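PDB 4UPK: phosphonate monoester hydrolase from Ruegeria pomeroyi, which belongs to the sulfatase family of the alkaline phosphatase clan and is built round a mixed central beta-sheet flanked by helices. Local coordinates for residues A[36-41]-A[343-348]; A[126-131]-A[233-238]; A[264-269]-A[354-359]; A[278-283]-A[362-367]. All blocks are in the same frame, centred on the assembly; numbering follows the deposited sequence.

How the contacts relate
The chain enters the central sheet at residues 36-41. Contact 1 returns to this strand about 300 residues later, at 343-348. Contact 2 (126-131 with 233-238) is nested inside that large loop. Strand 234-239 also lies beside strand 35-41, so contacts 1 and 2 belong to one sheet and touch, with F38 O close to H236 ND1. Next come 264-269 and 278-283, whose partners 354-359 and 362-367 follow the strand of contact 1. Contacts 3 and 4 therefore cross contact 1 and each other. They join two segments between strands 234-239 and 340-346 to the loop after strand 340-346. R355 and Y364 bring contacts 3 and 4 together.

Contact 1: residues A[36-41]-A[343-348]; sequences VLFIII and VVTADH
V343 N gives its hydrogen to L37 O at 2.8 Å and opens a run of parallel beta pairing. Strands 36-41 and 343-346 are neighbours in the central mixed sheet of this alkaline phosphatase-like fold. F38 pairs with V343, I39 with V344, I40 with T345 and I41 with A346. I39 N bonds V343 O, T345 N bonds I39 O, and I41 N bonds T345 O. Beyond the strand, D347 N makes a weak bond to I41 O at 3.4 Å.

F38, I40, V343 and T345 share one face. F38 CG, anti to the backbone N (chi1 -169°), is the base of a ring that turns an edge to the second strand. V343 O lies in the plane of this ring, and F38 CD1 is 3.9 Å from V343 CB. I40 and T345 lie side by side, I40 CG1 touching T345 CG2 at 3.9 Å. T345 OG1 bonds P371 O instead. Helices 82-91 and 394-402 pack on this face. On the other face I41 CD1 is 4.4 Å from V344 CG1, a lighter touch.

I40 CG2 also meets D347 CB at 4.0 Å. The D347 carboxylate is held twice: OD1 pairs with R86, and OD2 accepts from H348 ND1 at 2.7 Å through its anti lone pair.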
# COMPACT_ATOMS: atom_id res chain seq x y z
N VAL A 36 -30.88 -1.45 1.55
CA VAL A 36 -30.50 -2.77 2.03
C VAL A 36 -30.56 -2.80 3.56
O VAL A 36 -29.88 -2.02 4.22
CB VAL A 36 -29.16 -3.33 1.45
CG1 VAL A 36 -28.89 -4.75 1.96
CG2 VAL A 36 -29.17 -3.32 -0.09
N LEU A 37 -31.42 -3.66 4.10
CA LEU A 37 -31.56 -3.85 5.54
C LEU A 37 -31.12 -5.27 5.84
O LEU A 37 -31.83 -6.23 5.53
CB LEU A 37 -32.99 -3.56 6.07
CG LEU A 37 -33.22 -3.83 7.59
CD1 LEU A 37 -32.32 -2.95 8.47
CD2 LEU A 37 -34.65 -3.65 7.97
N PHE A 38 -29.94 -5.38 6.44
CA PHE A 38 -29.32 -6.65 6.78
C PHE A 38 -29.29 -6.85 8.29
O PHE A 38 -28.49 -6.22 9.00
CB PHE A 38 -27.91 -6.72 6.15
CG PHE A 38 -27.19 -8.05 6.17
CD1 PHE A 38 -27.85 -9.22 6.55
CD2 PHE A 38 -25.87 -8.14 5.76
CE1 PHE A 38 -27.19 -10.44 6.56
CE2 PHE A 38 -25.20 -9.36 5.77
CZ PHE A 38 -25.88 -10.51 6.16
N ILE A 39 -30.22 -7.71 8.80
CA ILE A 39 -30.30 -8.03 10.23
C ILE A 39 -29.74 -9.42 10.47
O ILE A 39 -30.14 -10.37 9.79
CB ILE A 39 -31.72 -7.88 10.89
CG1 ILE A 39 -32.36 -6.52 10.62
CG2 ILE A 39 -31.67 -8.19 12.44
CD1 ILE A 39 -33.84 -6.44 11.08
N ILE A 40 -28.84 -9.52 11.47
CA ILE A 40 -28.24 -10.76 11.93
C ILE A 40 -28.48 -10.88 13.44
O ILE A 40 -28.03 -10.04 14.23
CB ILE A 40 -26.71 -10.91 11.55
CG1 ILE A 40 -26.50 -10.87 10.02
CG2 ILE A 40 -26.12 -12.21 12.17
CD1 ILE A 40 -25.07 -10.90 9.56
N ILE A 41 -29.22 -11.94 13.82
CA ILE A 41 -29.51 -12.26 15.21
C ILE A 41 -28.42 -13.28 15.58
O ILE A 41 -28.19 -14.21 14.82
CB ILE A 41 -30.96 -12.85 15.39
CG1 ILE A 41 -32.04 -11.86 14.92
CG2 ILE A 41 -31.23 -13.27 16.85
CD1 ILE A 41 -33.43 -12.53 14.65
N VAL A 343 -32.89 -8.68 4.61
CA VAL A 343 -32.23 -9.96 4.83
C VAL A 343 -32.19 -10.19 6.34
O VAL A 343 -31.59 -9.42 7.09
CB VAL A 343 -30.81 -10.10 4.19
CG1 VAL A 343 -30.29 -11.53 4.37
CG2 VAL A 343 -30.79 -9.71 2.72
N VAL A 344 -32.86 -11.26 6.79
CA VAL A 344 -32.89 -11.64 8.19
C VAL A 344 -32.36 -13.06 8.31
O VAL A 344 -32.85 -13.97 7.64
CB VAL A 344 -34.26 -11.44 8.91
CG1 VAL A 344 -34.14 -11.74 10.42
CG2 VAL A 344 -34.79 -10.02 8.70
N THR A 345 -31.34 -13.23 9.16
CA THR A 345 -30.71 -14.52 9.41
C THR A 345 -30.10 -14.56 10.83
O THR A 345 -30.15 -13.57 11.56
CB THR A 345 -29.62 -14.78 8.30
OG1 THR A 345 -29.25 -16.17 8.31
CG2 THR A 345 -28.38 -13.88 8.44
N ALA A 346 -29.51 -15.71 11.19
CA ALA A 346 -28.69 -15.90 12.37
C ALA A 346 -27.31 -16.31 11.86
O ALA A 346 -27.21 -16.91 10.78
CB ALA A 346 -29.27 -16.97 13.29
N ASP A 347 -26.25 -15.95 12.59
CA ASP A 347 -24.86 -16.27 12.25
C ASP A 347 -24.54 -17.77 12.38
O ASP A 347 -23.90 -18.36 11.51
CB ASP A 347 -23.93 -15.42 13.12
CG ASP A 347 -22.49 -15.57 12.76
OD1 ASP A 347 -22.03 -14.84 11.86
OD2 ASP A 347 -21.81 -16.40 13.38
N HIS A 348 -25.00 -18.38 13.46
CA HIS A 348 -24.83 -19.78 13.84
C HIS A 348 -25.99 -20.14 14.78
O HIS A 348 -26.81 -19.29 15.14
CB HIS A 348 -23.47 -20.01 14.58
CG HIS A 348 -23.25 -19.05 15.71
ND1 HIS A 348 -22.54 -17.88 15.52
CD2 HIS A 348 -23.76 -19.05 16.96
CE1 HIS A 348 -22.65 -17.20 16.65
NE2 HIS A 348 -23.35 -17.88 17.56

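Contact 2: residues A[126-131]-A[233-238]; sequences LLFGYT and WFAHLT
L126 N bonds F234 O at 2.7 Å and starts a short parallel pairing of strands 125-127 and 234-239 in the central sheet. H236 N to L126 O and F128 N to H236 O continue it. The tight part lies where the first chain turns a corner at F128. F128 O accepts both T238 N, at 3.0 Å, and T238 OG1, at 3.2 Å. T238 OG1 sits between the backbone N and the carbonyl carbon (chi1 62°), and it also accepts Y130 N at 3.0 Å. G129 passes close by, with its CA 3.1 Å from T238 OG1. T238 CB lies over one face of the Y130 ring, toward the rim, in a CH-pi contact. F128 CB packs on L237 CD1 at 3.7 Å, and helix 213-224 backs these two residues.

Between the two segments the H236 side is looser. L127 CD1 and H236 CD2 lie alongside at 3.9 Å, and a water bridges Y130 O and H236 NE2, 2.7 Å from the latter. F38 of the next strand stacks on the H236 ring, and its O bonds H236 ND1, so both ring nitrogens have partners.

The T238 hydroxyl donates to F128 O and accepts from Y130 N. One side chain thus carries the polar pairing past the corner at F128, where the backbone changes direction.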
# COMPACT_ATOMS: atom_id res chain seq x y z
N LEU A 126 -23.85 1.38 7.06
CA LEU A 126 -24.10 1.82 8.44
C LEU A 126 -24.14 0.63 9.38
O LEU A 126 -24.91 -0.31 9.14
CB LEU A 126 -25.39 2.63 8.53
CG LEU A 126 -25.52 3.81 7.54
CD1 LEU A 126 -26.94 4.29 7.45
CD2 LEU A 126 -24.57 4.94 7.88
N LEU A 127 -23.31 0.66 10.43
CA LEU A 127 -23.25 -0.42 11.41
C LEU A 127 -23.89 -0.10 12.74
O LEU A 127 -23.48 0.83 13.44
CB LEU A 127 -21.82 -0.97 11.59
CG LEU A 127 -21.60 -2.10 12.61
CD1 LEU A 127 -22.22 -3.43 12.11
CD2 LEU A 127 -20.12 -2.29 12.89
N PHE A 128 -24.87 -0.94 13.12
CA PHE A 128 -25.55 -0.87 14.41
C PHE A 128 -25.27 -2.18 15.10
O PHE A 128 -25.95 -3.18 14.84
CB PHE A 128 -27.05 -0.65 14.21
CG PHE A 128 -27.38 0.70 13.64
CD1 PHE A 128 -27.60 1.79 14.48
CD2 PHE A 128 -27.49 0.88 12.27
CE1 PHE A 128 -27.91 3.04 13.95
CE2 PHE A 128 -27.80 2.13 11.73
CZ PHE A 128 -28.01 3.20 12.58
N GLY A 129 -24.19 -2.19 15.88
CA GLY A 129 -23.74 -3.38 16.58
C GLY A 129 -22.28 -3.72 16.48
O GLY A 129 -21.44 -2.98 16.98
N TYR A 130 -21.96 -4.90 15.92
CA TYR A 130 -20.60 -5.48 15.81
C TYR A 130 -20.43 -6.35 14.57
O TYR A 130 -21.42 -6.83 14.02
CB TYR A 130 -20.32 -6.36 17.06
CG TYR A 130 -21.34 -7.46 17.25
CD1 TYR A 130 -22.57 -7.20 17.86
CD2 TYR A 130 -21.09 -8.76 16.80
CE1 TYR A 130 -23.51 -8.21 18.05
CE2 TYR A 130 -22.04 -9.77 16.95
CZ TYR A 130 -23.26 -9.48 17.57
OH TYR A 130 -24.23 -10.43 17.72
N THR A 131 -19.17 -6.62 14.17
CA THR A 131 -18.79 -7.51 13.04
C THR A 131 -17.88 -8.65 13.53
O THR A 131 -17.75 -9.66 12.84
CB THR A 131 -18.12 -6.76 11.86
OG1 THR A 131 -17.01 -6.02 12.34
CG2 THR A 131 -19.07 -5.84 11.13
N TRP A 233 -29.83 3.74 1.33
CA TRP A 233 -29.06 3.37 2.50
C TRP A 233 -28.83 1.87 2.60
O TRP A 233 -29.58 1.08 2.02
CB TRP A 233 -29.66 3.97 3.82
CG TRP A 233 -31.11 3.70 4.05
CD1 TRP A 233 -32.13 4.59 3.90
CD2 TRP A 233 -31.69 2.49 4.53
NE1 TRP A 233 -33.32 3.99 4.22
CE2 TRP A 233 -33.09 2.70 4.60
CE3 TRP A 233 -31.18 1.21 4.87
CZ2 TRP A 233 -33.98 1.69 5.01
CZ3 TRP A 233 -32.06 0.23 5.29
CH2 TRP A 233 -33.45 0.48 5.37
N PHE A 234 -27.77 1.50 3.34
CA PHE A 234 -27.38 0.15 3.69
C PHE A 234 -27.12 0.16 5.21
O PHE A 234 -26.15 0.79 5.68
CB PHE A 234 -26.14 -0.31 2.88
CG PHE A 234 -25.51 -1.64 3.26
CD1 PHE A 234 -26.30 -2.68 3.75
CD2 PHE A 234 -24.16 -1.86 3.07
CE1 PHE A 234 -25.71 -3.91 4.09
CE2 PHE A 234 -23.57 -3.09 3.41
CZ PHE A 234 -24.36 -4.11 3.90
N ALA A 235 -28.02 -0.50 5.97
CA ALA A 235 -27.95 -0.58 7.42
C ALA A 235 -27.79 -2.03 7.83
O ALA A 235 -28.51 -2.91 7.34
CB ALA A 235 -29.20 0.01 8.06
N HIS A 236 -26.79 -2.25 8.71
CA HIS A 236 -26.45 -3.56 9.24
C HIS A 236 -26.70 -3.53 10.75
O HIS A 236 -26.00 -2.83 11.48
CB HIS A 236 -24.99 -3.97 8.88
CG HIS A 236 -24.67 -5.40 9.21
ND1 HIS A 236 -25.66 -6.38 9.21
CD2 HIS A 236 -23.48 -5.98 9.49
CE1 HIS A 236 -25.03 -7.51 9.48
NE2 HIS A 236 -23.73 -7.32 9.68
N LEU A 237 -27.74 -4.25 11.19
CA LEU A 237 -28.19 -4.28 12.59
C LEU A 237 -28.02 -5.71 13.16
O LEU A 237 -28.51 -6.68 12.58
CB LEU A 237 -29.63 -3.74 12.65
CG LEU A 237 -30.46 -3.80 13.95
CD1 LEU A 237 -30.04 -2.73 14.95
CD2 LEU A 237 -31.93 -3.61 13.63
N THR A 238 -27.24 -5.81 14.26
CA THR A 238 -26.80 -7.05 14.89
C THR A 238 -27.18 -7.19 16.36
O THR A 238 -26.57 -6.57 17.25
CB THR A 238 -25.27 -7.19 14.69
OG1 THR A 238 -24.64 -6.09 15.34
CG2 THR A 238 -24.84 -7.24 13.21
O HOH W 1 -22.09 -8.48 11.51

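Contact 3: residues A[264-269]-A[354-359]; sequences PARLPG and DRHSWG
D354 meets P264 and A265 through its carboxylate. OD1 accepts A265 N at 3.1 Å, from well above the carboxylate plane, and lies 3.2 Å from P264 CB. The other oxygen, OD2, forms a salt bridge with R45. D354 O accepts both S357 N and S357 OG. This closes a beta turn whose two central residues, R355 and H356, have left-handed backbone angles.

R355 N bonds A265 O at 2.9 Å. The R355 side chain starts away from the other segment, but bends at chi2 and chi3 (-55° and -59°). R355 CD comes 3.4 Å from A265 O, and R355 NH2 lies 3.9 Å from L267 CG. NH2 makes a salt bridge with E273, and the guanidinium has cation-pi contacts with F489 and Y364.

H356 buries the most surface here. Its NE2 donates to L267 O at 2.7 Å, a fairly straight bond with the oxygen near the ring plane. R266 CD lies over one face of the ring, toward the rim, 4.0 Å from the centroid, and G269 C lies over the opposite face. The imidazole is thus held at an edge and on both faces. R266 crosses H356 at about a right angle, extended from CG to NE, and its NH2 reaches D303 in a salt bridge.

The contact joins the loop leading into helix 270-275 to the loop between strands 340-346 and 372-375. Helix 303-333 packs against P264 and W358, and helix 270-275 begins right after G269 and supplies E273 to R355.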
# COMPACT_ATOMS: atom_id res chain seq x y z
N PRO A 264 -34.24 -31.40 26.03
CA PRO A 264 -33.39 -31.44 24.82
C PRO A 264 -33.34 -32.84 24.20
O PRO A 264 -33.59 -33.84 24.88
CB PRO A 264 -32.00 -31.08 25.36
CG PRO A 264 -32.24 -30.45 26.69
CD PRO A 264 -33.45 -31.10 27.24
N ALA A 265 -33.01 -32.90 22.89
CA ALA A 265 -32.81 -34.16 22.16
C ALA A 265 -31.39 -34.62 22.54
O ALA A 265 -30.43 -33.90 22.31
CB ALA A 265 -32.92 -33.93 20.66
N ARG A 266 -31.29 -35.78 23.20
CA ARG A 266 -30.00 -36.28 23.71
C ARG A 266 -30.06 -37.76 24.01
O ARG A 266 -31.15 -38.31 24.20
CB ARG A 266 -29.60 -35.51 24.99
CG ARG A 266 -30.67 -35.62 26.09
CD ARG A 266 -30.42 -34.81 27.33
NE ARG A 266 -31.53 -35.03 28.25
CZ ARG A 266 -31.72 -34.37 29.39
NH1 ARG A 266 -30.85 -33.46 29.80
NH2 ARG A 266 -32.77 -34.64 30.15
N LEU A 267 -28.87 -38.39 24.13
CA LEU A 267 -28.74 -39.78 24.54
C LEU A 267 -28.87 -39.84 26.10
O LEU A 267 -28.75 -38.79 26.75
CB LEU A 267 -27.45 -40.42 23.98
CG LEU A 267 -27.37 -40.63 22.44
CD1 LEU A 267 -26.11 -41.40 22.03
CD2 LEU A 267 -28.58 -41.38 21.88
N PRO A 268 -29.23 -40.96 26.75
CA PRO A 268 -29.45 -40.89 28.21
C PRO A 268 -28.35 -40.25 29.07
O PRO A 268 -28.64 -39.45 29.95
CB PRO A 268 -29.78 -42.34 28.60
CG PRO A 268 -30.28 -42.98 27.33
CD PRO A 268 -29.51 -42.32 26.22
N GLY A 269 -27.10 -40.61 28.83
CA GLY A 269 -25.99 -40.11 29.62
C GLY A 269 -24.89 -39.50 28.80
O GLY A 269 -24.88 -39.64 27.57
N ASP A 354 -28.94 -29.90 23.89
CA ASP A 354 -29.04 -31.03 22.96
C ASP A 354 -27.71 -31.76 22.96
O ASP A 354 -26.66 -31.11 22.90
CB ASP A 354 -29.39 -30.56 21.52
CG ASP A 354 -30.84 -30.22 21.27
OD1 ASP A 354 -31.64 -30.25 22.24
OD2 ASP A 354 -31.19 -29.91 20.11
N ARG A 355 -27.76 -33.11 23.07
CA ARG A 355 -26.59 -34.01 23.03
C ARG A 355 -25.59 -33.73 24.17
O ARG A 355 -24.37 -33.87 23.97
CB ARG A 355 -25.91 -34.00 21.64
CG ARG A 355 -26.86 -34.04 20.44
CD ARG A 355 -27.83 -35.23 20.50
NE ARG A 355 -27.10 -36.50 20.53
CZ ARG A 355 -26.68 -37.16 19.46
NH1 ARG A 355 -26.95 -36.70 18.24
NH2 ARG A 355 -26.01 -38.30 19.59
N HIS A 356 -26.11 -33.31 25.33
CA HIS A 356 -25.39 -32.95 26.57
C HIS A 356 -24.35 -31.84 26.36
O HIS A 356 -23.32 -31.82 27.03
CB HIS A 356 -24.81 -34.20 27.28
CG HIS A 356 -25.87 -35.18 27.68
ND1 HIS A 356 -26.51 -35.07 28.89
CD2 HIS A 356 -26.37 -36.24 27.01
CE1 HIS A 356 -27.37 -36.08 28.94
NE2 HIS A 356 -27.33 -36.80 27.82
N SER A 357 -24.64 -30.92 25.41
CA SER A 357 -23.75 -29.84 25.05
C SER A 357 -24.44 -28.49 24.88
O SER A 357 -25.66 -28.44 24.69
CB SER A 357 -22.91 -30.20 23.82
OG SER A 357 -23.75 -30.42 22.70
N TRP A 358 -23.66 -27.40 24.99
CA TRP A 358 -24.10 -26.01 24.90
C TRP A 358 -23.16 -25.29 23.96
O TRP A 358 -22.03 -25.74 23.77
CB TRP A 358 -24.08 -25.37 26.30
CG TRP A 358 -25.08 -25.99 27.23
CD1 TRP A 358 -24.94 -27.17 27.90
CD2 TRP A 358 -26.42 -25.56 27.46
NE1 TRP A 358 -26.11 -27.50 28.52
CE2 TRP A 358 -27.02 -26.50 28.32
CE3 TRP A 358 -27.17 -24.44 27.05
CZ2 TRP A 358 -28.33 -26.36 28.79
CZ3 TRP A 358 -28.48 -24.30 27.50
CH2 TRP A 358 -29.05 -25.26 28.35
N GLY A 359 -23.65 -24.21 23.37
CA GLY A 359 -22.89 -23.42 22.40
C GLY A 359 -22.92 -23.95 20.98
O GLY A 359 -23.91 -24.55 20.54

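Contact 4: residues A[278-283]-A[362-367]; sequences PFFGPA and TVYDAA
F280 and Y364 form the aromatic part of this contact. Their ring planes are nearly parallel, 2° apart, with centroids 4.7 Å apart. The rings are slid so far that they barely overlap. It is the phenol end of Y364 that covers F280: Y364 OH lies over one face, 3.3 Å from F280 CE2, and Y364 CZ is 3.4 Å from F280 CZ. F279 CD1 lies over the opposite face of F280, toward the rim. The F280 ring is therefore held between its sequence neighbour and the tyrosine.

Aliphatic contacts come from V363. With CG1 anti to the carbonyl carbon (chi1 -60°), V363 turns one methyl to each phenylalanine: CG2 touches F280 CZ at 3.6 Å and CG1 touches F279 CZ at 4.0 Å. F279 and V363 slide past each other in opposite directions.

T362 meets both rings at their edges. Its CA lies in the plane of the F279 ring, 3.8 Å from F279 CZ. Its OG1 lies in the plane of the F280 ring, 3.5 Å from F280 CE1. These are packing contacts, and the two segments share no polar bond.

The contact joins F279 and F280, at or next to helix 280-286, to the loop between strands 340-346 and 372-375. M479 of strand 479-482 touches F279, F280 and V363. V363 also reaches strand 458-463, and F279 stacks on W446 of helix 445-450.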
# COMPACT_ATOMS: atom_id res chain seq x y z
N PRO A 278 -14.91 -39.93 20.15
CA PRO A 278 -14.14 -39.26 21.21
C PRO A 278 -14.14 -37.73 21.22
O PRO A 278 -13.87 -37.15 22.27
CB PRO A 278 -12.72 -39.78 20.97
CG PRO A 278 -12.90 -41.06 20.27
CD PRO A 278 -14.05 -40.84 19.37
N PHE A 279 -14.42 -37.07 20.07
CA PHE A 279 -14.51 -35.61 19.87
C PHE A 279 -15.49 -34.96 20.87
O PHE A 279 -15.28 -33.81 21.27
CB PHE A 279 -14.98 -35.32 18.41
CG PHE A 279 -15.49 -33.91 18.16
CD1 PHE A 279 -16.83 -33.58 18.36
CD2 PHE A 279 -14.62 -32.90 17.76
CE1 PHE A 279 -17.29 -32.27 18.17
CE2 PHE A 279 -15.08 -31.59 17.57
CZ PHE A 279 -16.41 -31.29 17.77
N PHE A 280 -16.58 -35.69 21.21
CA PHE A 280 -17.67 -35.27 22.09
C PHE A 280 -17.35 -35.22 23.56
O PHE A 280 -18.10 -34.61 24.33
CB PHE A 280 -18.96 -36.05 21.79
CG PHE A 280 -19.46 -35.83 20.38
CD1 PHE A 280 -19.85 -34.57 19.95
CD2 PHE A 280 -19.51 -36.89 19.48
CE1 PHE A 280 -20.26 -34.37 18.64
CE2 PHE A 280 -19.98 -36.69 18.18
CZ PHE A 280 -20.32 -35.43 17.76
N GLY A 281 -16.23 -35.85 23.94
CA GLY A 281 -15.67 -35.80 25.28
C GLY A 281 -15.34 -34.35 25.55
O GLY A 281 -16.08 -33.69 26.29
N PRO A 282 -14.32 -33.79 24.85
CA PRO A 282 -14.00 -32.35 25.00
C PRO A 282 -15.14 -31.41 24.59
O PRO A 282 -15.28 -30.35 25.19
CB PRO A 282 -12.78 -32.17 24.10
CG PRO A 282 -12.15 -33.54 24.02
CD PRO A 282 -13.34 -34.44 23.94
N ALA A 283 -15.96 -31.80 23.59
CA ALA A 283 -17.09 -31.03 23.10
C ALA A 283 -18.23 -30.88 24.11
O ALA A 283 -18.80 -29.79 24.18
CB ALA A 283 -17.58 -31.60 21.77
N THR A 362 -19.11 -27.75 18.06
CA THR A 362 -19.50 -29.13 17.79
C THR A 362 -19.76 -29.32 16.28
O THR A 362 -19.55 -28.38 15.50
CB THR A 362 -20.67 -29.58 18.70
OG1 THR A 362 -20.87 -30.97 18.53
CG2 THR A 362 -21.96 -28.82 18.43
N VAL A 363 -20.23 -30.52 15.89
CA VAL A 363 -20.48 -30.92 14.50
C VAL A 363 -21.96 -31.20 14.20
O VAL A 363 -22.28 -31.48 13.04
CB VAL A 363 -19.55 -32.10 14.07
CG1 VAL A 363 -18.08 -31.72 14.18
CG2 VAL A 363 -19.85 -33.37 14.88
N TYR A 364 -22.84 -31.15 15.22
CA TYR A 364 -24.27 -31.39 15.01
C TYR A 364 -24.95 -30.18 14.37
O TYR A 364 -24.55 -29.04 14.62
CB TYR A 364 -25.00 -31.85 16.29
CG TYR A 364 -24.54 -33.20 16.80
CD1 TYR A 364 -24.52 -34.32 15.97
CD2 TYR A 364 -24.13 -33.36 18.13
CE1 TYR A 364 -24.10 -35.56 16.43
CE2 TYR A 364 -23.73 -34.61 18.61
CZ TYR A 364 -23.72 -35.71 17.76
OH TYR A 364 -23.30 -36.94 18.22
N ASP A 365 -25.98 -30.46 13.54
CA ASP A 365 -26.76 -29.49 12.77
C ASP A 365 -27.29 -28.29 13.55
O ASP A 365 -27.25 -27.18 13.02
CB ASP A 365 -27.87 -30.17 11.94
CG ASP A 365 -27.36 -31.01 10.77
OD1 ASP A 365 -26.15 -30.90 10.42
OD2 ASP A 365 -28.17 -31.76 10.19
N ALA A 366 -27.77 -28.50 14.80
CA ALA A 366 -28.31 -27.44 15.66
C ALA A 366 -27.32 -26.26 15.85
O ALA A 366 -27.76 -25.13 16.02
CB ALA A 366 -28.79 -28.00 16.99
N ALA A 367 -26.01 -26.53 15.74
CA ALA A 367 -24.95 -25.51 15.86
C ALA A 367 -24.79 -24.65 14.57
O ALA A 367 -24.17 -23.59 14.64
CB ALA A 367 -23.63 -26.18 16.21